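Local coordinates for protein exopolygalacturonase (Yersinia enterocolitica, PDB 2UVF) that hydrolyses polygalacturonic acid from the chain end as a family 28 exopolygalacturonase, probably releasing digalacturonate during pectin breakdown in the periplasm, at residues Lys65-Leu78 with Tyr126-Leu139. Sequence-based numbering, arbitrary orientation.
Sequences KIVDYQIFSAGKLL and YQFTVKAQYADGSL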
# COMPACT_ATOMS: atom_id res chain seq x y z
N LYS A 65 14.04 -16.44 -17.68
CA LYS A 65 15.16 -17.35 -17.49
C LYS A 65 15.78 -17.23 -16.08
O LYS A 65 16.61 -18.05 -15.69
CB LYS A 65 16.20 -17.17 -18.60
CG LYS A 65 15.58 -16.81 -19.99
CD LYS A 65 16.55 -17.01 -21.18
CE LYS A 65 16.61 -18.48 -21.64
NZ LYS A 65 17.91 -18.80 -22.32
N ILE A 66 15.34 -16.23 -15.32
CA ILE A 66 15.84 -15.99 -13.97
C ILE A 66 14.91 -16.69 -12.98
O ILE A 66 13.72 -16.39 -12.94
CB ILE A 66 15.94 -14.46 -13.65
CG1 ILE A 66 16.68 -13.73 -14.78
CG2 ILE A 66 16.62 -14.22 -12.29
CD1 ILE A 66 16.42 -12.23 -14.89
N VAL A 67 15.45 -17.62 -12.21
CA VAL A 67 14.62 -18.39 -11.27
C VAL A 67 14.86 -18.02 -9.80
O VAL A 67 14.12 -18.46 -8.93
CB VAL A 67 14.75 -19.94 -11.50
CG1 VAL A 67 14.24 -20.33 -12.87
CG2 VAL A 67 16.20 -20.42 -11.30
N ASP A 68 15.87 -17.19 -9.55
CA ASP A 68 16.32 -16.84 -8.20
C ASP A 68 17.44 -15.80 -8.26
O ASP A 68 17.90 -15.43 -9.34
CB ASP A 68 16.80 -18.08 -7.45
CG ASP A 68 16.39 -18.09 -5.99
OD1 ASP A 68 16.16 -17.01 -5.40
OD2 ASP A 68 16.31 -19.19 -5.43
N TYR A 69 17.87 -15.32 -7.09
CA TYR A 69 19.02 -14.42 -6.95
C TYR A 69 19.85 -14.87 -5.75
O TYR A 69 19.29 -15.39 -4.77
CB TYR A 69 18.57 -12.97 -6.73
CG TYR A 69 18.06 -12.29 -7.97
CD1 TYR A 69 18.91 -11.56 -8.80
CD2 TYR A 69 16.70 -12.36 -8.31
CE1 TYR A 69 18.44 -10.93 -9.95
CE2 TYR A 69 16.22 -11.73 -9.46
CZ TYR A 69 17.09 -11.02 -10.27
OH TYR A 69 16.58 -10.40 -11.39
N GLN A 70 21.17 -14.68 -5.82
CA GLN A 70 22.09 -15.11 -4.75
C GLN A 70 22.86 -13.92 -4.22
O GLN A 70 23.30 -13.07 -4.99
CB GLN A 70 23.09 -16.14 -5.27
CG GLN A 70 22.50 -17.44 -5.78
CD GLN A 70 23.57 -18.52 -5.99
OE1 GLN A 70 24.78 -18.24 -5.92
NE2 GLN A 70 23.13 -19.74 -6.26
N ILE A 71 23.07 -13.90 -2.91
CA ILE A 71 23.60 -12.71 -2.22
C ILE A 71 24.93 -13.01 -1.51
O ILE A 71 25.02 -13.95 -0.73
CB ILE A 71 22.53 -12.09 -1.25
CG1 ILE A 71 21.42 -11.39 -2.05
CG2 ILE A 71 23.16 -11.08 -0.31
CD1 ILE A 71 20.31 -12.31 -2.53
N PHE A 72 25.94 -12.19 -1.79
CA PHE A 72 27.29 -12.38 -1.26
C PHE A 72 27.77 -11.14 -0.52
O PHE A 72 27.65 -10.02 -1.03
CB PHE A 72 28.28 -12.66 -2.40
CG PHE A 72 27.80 -13.65 -3.43
CD1 PHE A 72 28.15 -15.00 -3.33
CD2 PHE A 72 27.04 -13.23 -4.52
CE1 PHE A 72 27.72 -15.92 -4.28
CE2 PHE A 72 26.61 -14.15 -5.46
CZ PHE A 72 26.96 -15.50 -5.35
N SER A 73 28.30 -11.34 0.68
CA SER A 73 29.03 -10.28 1.38
C SER A 73 30.51 -10.60 1.24
O SER A 73 30.93 -11.74 1.54
CB SER A 73 28.62 -10.20 2.85
OG SER A 73 29.43 -9.28 3.57
N ALA A 74 31.29 -9.62 0.80
CA ALA A 74 32.71 -9.83 0.48
C ALA A 74 32.93 -11.17 -0.23
O ALA A 74 33.71 -12.02 0.22
CB ALA A 74 33.59 -9.71 1.74
N GLY A 75 32.19 -11.36 -1.33
CA GLY A 75 32.31 -12.54 -2.19
C GLY A 75 32.02 -13.90 -1.59
O GLY A 75 32.20 -14.91 -2.27
N LYS A 76 31.61 -13.95 -0.32
CA LYS A 76 31.14 -15.21 0.27
C LYS A 76 29.61 -15.28 0.28
O LYS A 76 28.94 -14.31 0.67
CB LYS A 76 31.69 -15.42 1.69
CG LYS A 76 31.83 -16.91 2.05
CD LYS A 76 31.70 -17.20 3.56
CE LYS A 76 30.25 -17.11 4.05
NZ LYS A 76 29.93 -15.77 4.64
N LEU A 77 29.08 -16.42 -0.16
CA LEU A 77 27.64 -16.63 -0.28
C LEU A 77 26.90 -16.52 1.06
O LEU A 77 27.27 -17.19 2.04
CB LEU A 77 27.34 -17.98 -0.96
CG LEU A 77 25.89 -18.43 -1.17
CD1 LEU A 77 25.17 -17.60 -2.24
CD2 LEU A 77 25.86 -19.90 -1.53
N LEU A 78 25.88 -15.67 1.10
CA LEU A 78 25.00 -15.54 2.27
C LEU A 78 23.74 -16.40 2.14
O LEU A 78 23.16 -16.84 3.15
CB LEU A 78 24.63 -14.06 2.52
CG LEU A 78 25.79 -13.13 2.89
CD1 LEU A 78 25.41 -11.67 2.69
CD2 LEU A 78 26.27 -13.38 4.31
N TYR A 126 29.92 -3.47 5.78
CA TYR A 126 29.86 -4.73 5.04
C TYR A 126 29.65 -4.43 3.57
O TYR A 126 28.90 -3.51 3.23
CB TYR A 126 28.72 -5.62 5.54
CG TYR A 126 28.78 -6.00 7.00
CD1 TYR A 126 29.54 -7.09 7.41
CD2 TYR A 126 28.07 -5.28 7.97
CE1 TYR A 126 29.61 -7.45 8.76
CE2 TYR A 126 28.14 -5.63 9.33
CZ TYR A 126 28.91 -6.72 9.71
OH TYR A 126 28.99 -7.11 11.04
N GLN A 127 30.32 -5.18 2.70
CA GLN A 127 30.12 -5.07 1.25
C GLN A 127 29.15 -6.16 0.79
O GLN A 127 29.06 -7.21 1.42
CB GLN A 127 31.47 -5.13 0.51
CG GLN A 127 31.44 -4.84 -0.99
CD GLN A 127 31.58 -6.09 -1.87
OE1 GLN A 127 31.78 -6.00 -3.08
NE2 GLN A 127 31.49 -7.27 -1.25
N PHE A 128 28.41 -5.89 -0.28
CA PHE A 128 27.35 -6.78 -0.76
C PHE A 128 27.28 -6.79 -2.30
O PHE A 128 27.34 -5.73 -2.95
CB PHE A 128 25.97 -6.35 -0.20
CG PHE A 128 25.83 -6.45 1.30
CD1 PHE A 128 25.78 -7.69 1.94
CD2 PHE A 128 25.68 -5.29 2.08
CE1 PHE A 128 25.63 -7.79 3.34
CE2 PHE A 128 25.52 -5.37 3.46
CZ PHE A 128 25.49 -6.62 4.10
N THR A 129 27.18 -7.99 -2.87
CA THR A 129 26.79 -8.14 -4.28
C THR A 129 25.64 -9.14 -4.45
O THR A 129 25.38 -9.96 -3.56
CB THR A 129 27.97 -8.52 -5.24
OG1 THR A 129 28.59 -9.74 -4.81
CG2 THR A 129 29.00 -7.40 -5.32
N VAL A 130 24.95 -9.05 -5.59
CA VAL A 130 23.84 -9.95 -5.96
C VAL A 130 23.98 -10.49 -7.40
O VAL A 130 24.28 -9.73 -8.33
CB VAL A 130 22.43 -9.26 -5.73
CG1 VAL A 130 22.24 -8.04 -6.63
CG2 VAL A 130 21.29 -10.25 -5.92
N LYS A 131 23.77 -11.80 -7.56
CA LYS A 131 23.75 -12.43 -8.89
C LYS A 131 22.40 -13.08 -9.15
O LYS A 131 21.84 -13.74 -8.26
CB LYS A 131 24.83 -13.54 -8.99
CG LYS A 131 26.23 -13.14 -8.62
CD LYS A 131 27.20 -14.23 -9.05
CE LYS A 131 28.64 -13.90 -8.66
NZ LYS A 131 29.66 -14.60 -9.51
N ALA A 132 21.88 -12.89 -10.37
CA ALA A 132 20.77 -13.68 -10.90
C ALA A 132 21.16 -15.14 -11.04
O ALA A 132 22.25 -15.47 -11.51
CB ALA A 132 20.32 -13.13 -12.24
N GLN A 133 20.25 -16.02 -10.61
CA GLN A 133 20.42 -17.45 -10.78
C GLN A 133 19.46 -17.90 -11.87
O GLN A 133 18.28 -17.52 -11.87
CB GLN A 133 20.15 -18.19 -9.47
CG GLN A 133 20.61 -19.65 -9.45
CD GLN A 133 20.00 -20.44 -8.31
OE1 GLN A 133 20.58 -20.53 -7.23
NE2 GLN A 133 18.82 -20.99 -8.54
N TYR A 134 19.97 -18.68 -12.81
CA TYR A 134 19.18 -19.07 -13.97
C TYR A 134 18.63 -20.48 -13.81
O TYR A 134 19.08 -21.25 -12.96
CB TYR A 134 20.00 -18.93 -15.26
CG TYR A 134 20.43 -17.51 -15.57
CD1 TYR A 134 19.52 -16.56 -16.02
CD2 TYR A 134 21.76 -17.12 -15.40
CE1 TYR A 134 19.91 -15.26 -16.30
CE2 TYR A 134 22.16 -15.82 -15.67
CZ TYR A 134 21.23 -14.90 -16.12
OH TYR A 134 21.64 -13.62 -16.40
N ALA A 135 17.64 -20.80 -14.64
CA ALA A 135 16.98 -22.10 -14.64
C ALA A 135 17.99 -23.26 -14.73
O ALA A 135 17.84 -24.27 -14.04
CB ALA A 135 15.97 -22.16 -15.78
N ASP A 136 19.01 -23.07 -15.57
CA ASP A 136 20.03 -24.09 -15.88
C ASP A 136 21.20 -24.17 -14.87
O ASP A 136 22.22 -24.81 -15.16
CB ASP A 136 20.59 -23.86 -17.29
CG ASP A 136 21.34 -22.53 -17.43
OD1 ASP A 136 21.58 -21.85 -16.41
OD2 ASP A 136 21.69 -22.16 -18.58
N GLY A 137 21.06 -23.50 -13.73
CA GLY A 137 22.03 -23.59 -12.63
C GLY A 137 23.08 -22.49 -12.60
O GLY A 137 23.70 -22.26 -11.55
N SER A 138 23.28 -21.82 -13.74
CA SER A 138 24.34 -20.81 -13.89
C SER A 138 23.94 -19.44 -13.34
O SER A 138 22.76 -19.08 -13.33
CB SER A 138 24.75 -20.68 -15.36
OG SER A 138 23.86 -19.83 -16.08
N LEU A 139 24.94 -18.68 -12.91
CA LEU A 139 24.75 -17.34 -12.35
C LEU A 139 25.12 -16.25 -13.34
O LEU A 139 25.85 -16.50 -14.30
CB LEU A 139 25.57 -17.18 -11.07
CG LEU A 139 25.36 -18.21 -9.97
CD1 LEU A 139 26.40 -18.04 -8.89
CD2 LEU A 139 23.95 -18.11 -9.41
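Q70 and Q133 reach each other through different first torsions: Q70 sends CG anti to its own carbonyl carbon (chi1 -62°), whereas Q133 sends CG anti to its backbone N (chi1 -166°), and both chains then run on extended. Their amides meet with planes 81° apart, and Q70 NE2 donates to Q133 OE1 at 2.8 Å, in the plane of the Q133 side-chain carbonyl and on one of its lone pairs. The methyls of L139 pack on the Q70 amide, CD2 lying 3.5 Å from Q70 CD. Farther along the face that carries Q70, Q133, F72 and K131, F72 crosses K131 at about a right angle, its CE2 coming within 3.3 Å of K131 CG, while L139 CD1 sits at the edge of the F72 ring.

Backbone bonds pair the two strands as antiparallel neighbours, F72 with T129 and Q70 with K131 each exchanging two. Near I66 the regular ladder is interrupted by a classic beta bulge, in which V67 and D68 both face Q133: V67 N reaches Q133 O at 2.9 Å, and D68 N makes only a weak bond to that oxygen. Strands 66-73 and 125-134 are the two central strands of a four-stranded antiparallel sheet in the fibronectin type III domain, a beta-sandwich module carried beside the catalytic beta-helix.

On the sheet face bearing Y69, I71, V130 and A132, the side-chain pairs that meet are apolar. Y69 CE1 lies 3.7 Å from A132 CB, and I71 and V130 lie alongside each other with their side chains aligned; W57 of strand 53-58 packs against Y69, I71 and V130 from the facing side of the sandwich. At the far end, beside the type I' turn S73-K76, S73 OG bonds Q127 O at 3.0 Å, and L78 CD1 meets the edge of the F128 ring, 3.9 Å from its CE1.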